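Local atomic coordinates of geranyltranstransferase (Campylobacter jejuni, PDB entry 3NPK), a protein that probably catalyses the condensation of geranyl diphosphate with isopentenyl diphosphate to farnesyl diphosphate, releasing pyrophosphate. Residues 41-47 with 65-70; 71-75 with 113-118. One frame throughout, in Å; residues are numbered along the deposited sequence.

Interaction 1: 41-47 with 65-70; sequences HFRAQLL and VALALE. With PPV (pyrophosphate), chain C.
Two successive turns bend the side chain of Glu70 (chi1 -65°, chi2 -68°) back toward the start of helix 42-54, where its carboxylate meets the backbone of Ala44. OE2 accepts the amide of Ala44 at 3.0 Å from that N, a nearly straight bond (166°) to the lone pair pointing away from OE1. The other oxygen faces His41, the N-cap residue: OE1 lies at the edge of the imidazole, near its plane, 3.7 Å from ND1. A glutamate suits this place because the first turn of a helix presents amides without acceptors of their own in the helix.

Two waters extend the carboxylate toward pyrophosphate. One accepts from the amide of His41 and lies within bonding distance of Glu70 OE1 and pyrophosphate O22; the other accepts from both N and NH1 of Arg43 and donates to Glu70 OE2, 2.8 Å away. The extended arginine chain carries its guanidinium away from residues 65-70, along helix 59-80 toward His73 and the ligand, and NH1 donates edge-on to pyrophosphate O31 at 3.1 Å; Lys40 and Arg92 also bind this ligand.

Farther from the pyrophosphate, the antiparallel helices pack through small and branched residues. Ala44 CB touches Ala66 CB at 3.7 Å, and these methyls permit an axial separation of 8.4 Å. Leu47 CD1 reaches both Val65 CG1 and Leu69 CD1, each at 3.6 Å, beside Met185 and Ala182 of helix 164-189.

The buried carboxylate, gripped by an amide and a water that Arg43 also holds, is probably kept ionised by the helix N terminus and the nearby guanidinium, and it acts as a second-shell group behind the pyrophosphate site.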
loop_
_atom_site.group_PDB
_atom_site.type_symbol
_atom_site.label_atom_id
_atom_site.label_comp_id
_atom_site.label_asym_id
_atom_site.label_seq_id
_atom_site.Cartn_x
_atom_site.Cartn_y
_atom_site.Cartn_z
ATOM N N HIS A 41 8.404 -9.125 16.025
ATOM C CA HIS A 41 7.571 -9.909 15.094
ATOM C C HIS A 41 6.341 -10.491 15.745
ATOM O O HIS A 41 5.909 -11.586 15.383
ATOM C CB HIS A 41 8.344 -11.048 14.436
ATOM C CG HIS A 41 9.594 -10.615 13.754
ATOM N ND1 HIS A 41 9.721 -9.411 13.091
ATOM C CD2 HIS A 41 10.783 -11.244 13.626
ATOM C CE1 HIS A 41 10.943 -9.315 12.593
ATOM N NE2 HIS A 41 11.605 -10.414 12.903
ATOM N N PHE A 42 5.779 -9.763 16.699
ATOM C CA PHE A 42 4.589 -10.209 17.424
ATOM C C PHE A 42 3.449 -10.538 16.451
ATOM O O PHE A 42 2.788 -11.573 16.580
ATOM C CB PHE A 42 4.188 -9.107 18.427
ATOM C CG PHE A 42 2.901 -9.358 19.165
ATOM C CD1 PHE A 42 2.797 -10.385 20.102
ATOM C CD2 PHE A 42 1.805 -8.531 18.965
ATOM C CE1 PHE A 42 1.604 -10.587 20.804
ATOM C CE2 PHE A 42 0.621 -8.732 19.657
ATOM C CZ PHE A 42 0.519 -9.756 20.572
ATOM N N ARG A 43 3.219 -9.671 15.471
ATOM C CA ARG A 43 2.111 -9.906 14.551
ATOM C C ARG A 43 2.350 -11.152 13.690
ATOM O O ARG A 43 1.460 -12.013 13.559
ATOM C CB ARG A 43 1.859 -8.662 13.703
ATOM C CG ARG A 43 1.392 -7.496 14.569
ATOM C CD ARG A 43 1.639 -6.128 13.954
ATOM N NE ARG A 43 1.298 -5.056 14.897
ATOM C CZ ARG A 43 2.074 -4.654 15.905
ATOM N NH1 ARG A 43 3.262 -5.213 16.107
ATOM N NH2 ARG A 43 1.667 -3.673 16.717
ATOM N N ALA A 44 3.534 -11.253 13.096
ATOM C CA ALA A 44 3.915 -12.478 12.387
ATOM C C ALA A 44 3.707 -13.714 13.262
ATOM O O ALA A 44 3.157 -14.723 12.810
ATOM C CB ALA A 44 5.379 -12.401 11.938
ATOM N N GLN A 45 4.155 -13.645 14.511
ATOM C CA GLN A 45 4.076 -14.810 15.396
ATOM C C GLN A 45 2.649 -15.194 15.784
ATOM O O GLN A 45 2.339 -16.391 15.928
ATOM C CB GLN A 45 4.961 -14.638 16.631
ATOM C CG GLN A 45 6.463 -14.565 16.280
ATOM C CD GLN A 45 6.899 -15.757 15.443
ATOM O OE1 GLN A 45 6.412 -16.867 15.638
ATOM N NE2 GLN A 45 7.801 -15.530 14.499
ATOM N N LEU A 46 1.771 -14.205 15.941
ATOM C CA LEU A 46 0.354 -14.511 16.164
ATOM C C LEU A 46 -0.211 -15.299 14.989
ATOM O O LEU A 46 -0.877 -16.319 15.178
ATOM C CB LEU A 46 -0.458 -13.233 16.357
ATOM C CG LEU A 46 -0.249 -12.490 17.679
ATOM C CD1 LEU A 46 -0.989 -11.174 17.581
ATOM C CD2 LEU A 46 -0.744 -13.323 18.861
ATOM N N LEU A 47 0.071 -14.841 13.771
ATOM C CA LEU A 47 -0.450 -15.507 12.584
ATOM C C LEU A 47 0.105 -16.928 12.495
ATOM O O LEU A 47 -0.641 -17.892 12.265
ATOM C CB LEU A 47 -0.087 -14.713 11.323
ATOM C CG LEU A 47 -0.566 -15.334 10.004
ATOM C CD1 LEU A 47 -0.871 -14.264 8.971
ATOM C CD2 LEU A 47 0.437 -16.341 9.414
ATOM N N VAL A 65 2.747 -14.736 4.302
ATOM C CA VAL A 65 1.642 -13.915 4.796
ATOM C C VAL A 65 2.109 -13.176 6.048
ATOM O O VAL A 65 1.822 -11.984 6.222
ATOM C CB VAL A 65 0.374 -14.780 5.079
ATOM C CG1 VAL A 65 -0.808 -13.891 5.434
ATOM C CG2 VAL A 65 0.043 -15.637 3.862
ATOM N N ALA A 66 2.849 -13.869 6.911
ATOM C CA ALA A 66 3.483 -13.225 8.057
ATOM C C ALA A 66 4.414 -12.104 7.594
ATOM O O ALA A 66 4.481 -11.033 8.222
ATOM C CB ALA A 66 4.262 -14.253 8.886
ATOM N N LEU A 67 5.144 -12.350 6.506
ATOM C CA LEU A 67 6.050 -11.347 5.956
ATOM C C LEU A 67 5.292 -10.084 5.535
ATOM O O LEU A 67 5.717 -8.961 5.843
ATOM C CB LEU A 67 6.812 -11.921 4.765
ATOM C CG LEU A 67 8.001 -11.084 4.287
ATOM C CD1 LEU A 67 9.010 -10.960 5.420
ATOM C CD2 LEU A 67 8.626 -11.759 3.078
ATOM N N ALA A 68 4.163 -10.264 4.857
ATOM C CA ALA A 68 3.334 -9.131 4.448
ATOM C C ALA A 68 2.911 -8.284 5.659
ATOM O O ALA A 68 2.946 -7.041 5.600
ATOM C CB ALA A 68 2.112 -9.624 3.695
ATOM N N LEU A 69 2.507 -8.949 6.745
ATOM C CA LEU A 69 2.136 -8.257 7.981
ATOM C C LEU A 69 3.275 -7.412 8.513
ATOM O O LEU A 69 3.066 -6.253 8.896
ATOM C CB LEU A 69 1.717 -9.245 9.062
ATOM C CG LEU A 69 0.278 -9.715 9.065
ATOM C CD1 LEU A 69 0.182 -10.935 9.986
ATOM C CD2 LEU A 69 -0.653 -8.593 9.508
ATOM N N GLU A 70 4.478 -7.984 8.530
ATOM C CA GLU A 70 5.624 -7.249 9.052
ATOM C C GLU A 70 6.080 -6.131 8.099
ATOM O O GLU A 70 6.605 -5.109 8.559
ATOM C CB GLU A 70 6.760 -8.208 9.426
ATOM C CG GLU A 70 6.350 -9.117 10.573
ATOM C CD GLU A 70 6.156 -8.395 11.924
ATOM O OE1 GLU A 70 6.814 -7.358 12.199
ATOM O OE2 GLU A 70 5.344 -8.889 12.731
HETATM O O11 PPV C . 5.486 -1.288 18.121
HETATM P P1 PPV C . 6.146 -2.760 18.463
HETATM O O21 PPV C . 6.310 -2.982 20.085
HETATM O O31 PPV C . 5.299 -3.834 17.941
HETATM O OPP PPV C . 7.659 -2.705 17.830
HETATM P P2 PPV C . 8.507 -3.881 17.067
HETATM O O12 PPV C . 9.953 -3.133 16.804
HETATM O O22 PPV C . 7.867 -4.195 15.606
HETATM O O32 PPV C . 8.678 -5.080 17.904
HETATM O O HOH W 1 8.066 -6.694 14.596
HETATM O O HOH W 2 4.802 -7.265 14.916
#

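Interaction 2: 71-75 with 113-118; sequences FIHTY and LNTEAF. With PPV (pyrophosphate), chain C.
In the all-helical fold of polyprenyl synthetases, helices 59-80 and 103-122 run antiparallel here (173°), and the second of them also faces the other subunit. Tyr75 and Asn114 lie side by side, ring and amide planes only 8° apart. Asn114 CB sits over the ring face, 3.7 Å from its centroid in a CH-pi contact, and CG follows at 3.5 Å from Tyr75 CE2. With CG anti to the backbone N (chi1 -174°), the asparagine runs along the ring, and its OD1 bonds Thr115 of the second subunit.

One turn earlier in helix 59-80, Phe71 lays one ring face against Leu113 CD2, while its edge approaches the amide N of Ala117. The aliphatic CG of Glu116 touches Phe71 CE2 at 3.9 Å before the chain bends away. Ala117, with just a methyl, admits Ile72, whose CG1 comes within 3.6 Å of its CB; the same isoleucine extends CD1 toward Phe118. At the other flank, Thr74 CG2 meets Leu113 CD1 at 3.8 Å, its hydroxyl bonding Arg92.

Dispersion and CH-pi contacts thus hold this buried pair, and the polar ends of Thr74 and Asn114 are satisfied beyond it, toward the pyrophosphate pocket and the subunit interface respectively.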
loop_
_atom_site.group_PDB
_atom_site.type_symbol
_atom_site.label_atom_id
_atom_site.label_comp_id
_atom_site.label_asym_id
_atom_site.label_seq_id
_atom_site.Cartn_x
_atom_site.Cartn_y
_atom_site.Cartn_z
ATOM N N PHE A 71 5.847 -6.297 6.795
ATOM C CA PHE A 71 6.124 -5.202 5.853
ATOM C C PHE A 71 5.205 -4.021 6.164
ATOM O O PHE A 71 5.653 -2.872 6.180
ATOM C CB PHE A 71 5.917 -5.625 4.391
ATOM C CG PHE A 71 7.054 -6.447 3.795
ATOM C CD1 PHE A 71 8.135 -6.877 4.551
ATOM C CD2 PHE A 71 7.002 -6.804 2.464
ATOM C CE1 PHE A 71 9.157 -7.638 3.970
ATOM C CE2 PHE A 71 8.002 -7.564 1.871
ATOM C CZ PHE A 71 9.084 -7.982 2.630
ATOM N N ILE A 72 3.917 -4.293 6.370
ATOM C CA ILE A 72 2.977 -3.228 6.705
ATOM C C ILE A 72 3.394 -2.585 8.002
ATOM O O ILE A 72 3.430 -1.365 8.113
ATOM C CB ILE A 72 1.542 -3.775 6.886
ATOM C CG1 ILE A 72 0.966 -4.159 5.521
ATOM C CG2 ILE A 72 0.641 -2.765 7.669
ATOM C CD1 ILE A 72 0.745 -2.974 4.598
ATOM N N HIS A 73 3.682 -3.404 9.002
ATOM C CA HIS A 73 4.024 -2.855 10.301
ATOM C C HIS A 73 5.281 -1.979 10.212
ATOM O O HIS A 73 5.324 -0.867 10.756
ATOM C CB HIS A 73 4.173 -3.986 11.312
ATOM C CG HIS A 73 4.503 -3.507 12.683
ATOM N ND1 HIS A 73 5.636 -3.893 13.362
ATOM C CD2 HIS A 73 3.853 -2.637 13.488
ATOM C CE1 HIS A 73 5.655 -3.303 14.545
ATOM N NE2 HIS A 73 4.592 -2.523 14.638
ATOM N N THR A 74 6.308 -2.483 9.536
ATOM C CA THR A 74 7.540 -1.709 9.396
ATOM C C THR A 74 7.321 -0.409 8.621
ATOM O O THR A 74 7.853 0.645 9.018
ATOM C CB THR A 74 8.656 -2.567 8.771
ATOM O OG1 THR A 74 9.026 -3.585 9.702
ATOM C CG2 THR A 74 9.899 -1.731 8.436
ATOM N N TYR A 75 6.547 -0.458 7.532
ATOM C CA TYR A 75 6.280 0.787 6.788
ATOM C C TYR A 75 5.628 1.814 7.726
ATOM O O TYR A 75 5.983 3.000 7.725
ATOM C CB TYR A 75 5.459 0.553 5.499
ATOM C CG TYR A 75 4.085 1.217 5.476
ATOM C CD1 TYR A 75 3.952 2.600 5.354
ATOM C CD2 TYR A 75 2.921 0.452 5.550
ATOM C CE1 TYR A 75 2.713 3.204 5.345
ATOM C CE2 TYR A 75 1.668 1.050 5.520
ATOM C CZ TYR A 75 1.572 2.422 5.432
ATOM O OH TYR A 75 0.346 3.049 5.423
ATOM N N LEU A 113 7.170 -0.476 0.964
ATOM C CA LEU A 113 6.839 -1.615 1.820
ATOM C C LEU A 113 5.321 -1.818 1.919
ATOM O O LEU A 113 4.857 -2.952 2.019
ATOM C CB LEU A 113 7.476 -1.473 3.213
ATOM C CG LEU A 113 9.005 -1.645 3.240
ATOM C CD1 LEU A 113 9.539 -1.418 4.672
ATOM C CD2 LEU A 113 9.451 -3.010 2.686
ATOM N N ASN A 114 4.562 -0.722 1.932
ATOM C CA ASN A 114 3.100 -0.781 1.929
ATOM C C ASN A 114 2.665 -1.580 0.696
ATOM O O ASN A 114 1.971 -2.595 0.797
ATOM C CB ASN A 114 2.577 0.666 1.902
ATOM C CG ASN A 114 1.061 0.786 2.045
ATOM O OD1 ASN A 114 0.329 -0.214 2.089
ATOM N ND2 ASN A 114 0.586 2.035 2.152
ATOM N N THR A 115 3.105 -1.147 -0.481
ATOM C CA THR A 115 2.720 -1.840 -1.720
ATOM C C THR A 115 3.284 -3.256 -1.776
ATOM O O THR A 115 2.608 -4.190 -2.232
ATOM C CB THR A 115 3.183 -1.032 -2.937
ATOM O OG1 THR A 115 2.631 0.284 -2.837
ATOM C CG2 THR A 115 2.727 -1.666 -4.249
ATOM N N GLU A 116 4.505 -3.431 -1.294
ATOM C CA GLU A 116 5.155 -4.740 -1.404
ATOM C C GLU A 116 4.458 -5.802 -0.550
ATOM O O GLU A 116 4.511 -6.995 -0.869
ATOM C CB GLU A 116 6.630 -4.645 -1.024
ATOM C CG GLU A 116 7.479 -5.804 -1.525
ATOM C CD GLU A 116 7.745 -5.791 -3.031
ATOM O OE1 GLU A 116 7.257 -4.894 -3.756
ATOM O OE2 GLU A 116 8.456 -6.708 -3.494
ATOM N N ALA A 117 3.794 -5.378 0.519
ATOM C CA ALA A 117 3.060 -6.329 1.345
ATOM C C ALA A 117 2.038 -7.055 0.469
ATOM O O ALA A 117 1.836 -8.272 0.591
ATOM C CB ALA A 117 2.355 -5.619 2.498
ATOM N N PHE A 118 1.398 -6.297 -0.417
ATOM C CA PHE A 118 0.403 -6.885 -1.301
ATOM C C PHE A 118 1.003 -7.726 -2.419
ATOM O O PHE A 118 0.412 -8.735 -2.816
ATOM C CB PHE A 118 -0.584 -5.821 -1.774
ATOM C CG PHE A 118 -1.320 -5.226 -0.634
ATOM C CD1 PHE A 118 -2.314 -5.953 -0.017
ATOM C CD2 PHE A 118 -0.923 -4.016 -0.062
ATOM C CE1 PHE A 118 -2.970 -5.450 1.098
ATOM C CE2 PHE A 118 -1.559 -3.518 1.060
ATOM C CZ PHE A 118 -2.576 -4.239 1.650
HETATM O O11 PPV C . 5.486 -1.288 18.121
HETATM P P1 PPV C . 6.146 -2.760 18.463
HETATM O O21 PPV C . 6.310 -2.982 20.085
HETATM O O31 PPV C . 5.299 -3.834 17.941
HETATM O OPP PPV C . 7.659 -2.705 17.830
HETATM P P2 PPV C . 8.507 -3.881 17.067
HETATM O O12 PPV C . 9.953 -3.133 16.804
HETATM O O22 PPV C . 7.867 -4.195 15.606
HETATM O O32 PPV C . 8.678 -5.080 17.904
#

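In the fold
From the N terminus, the chain passes through helix 42-54 and turns back into helix 59-80, so interaction 1 closes a short helical hairpin with 17 residues between its segments. Interaction 2 begins on the next residue of the same helix and closes a longer excursion of 37 residues, through the small strand pair 90-91 and 94-95, before helix 103-122 returns. The contacts follow in series, neither nested nor crossed, with centres about 11 Å apart. Helix 59-80 is their common element: it links the pyrophosphate-binding start of helix 42-54 to the helix at the subunit interface, and Ala68 CB touches Ala117 O at 3.4 Å between the two.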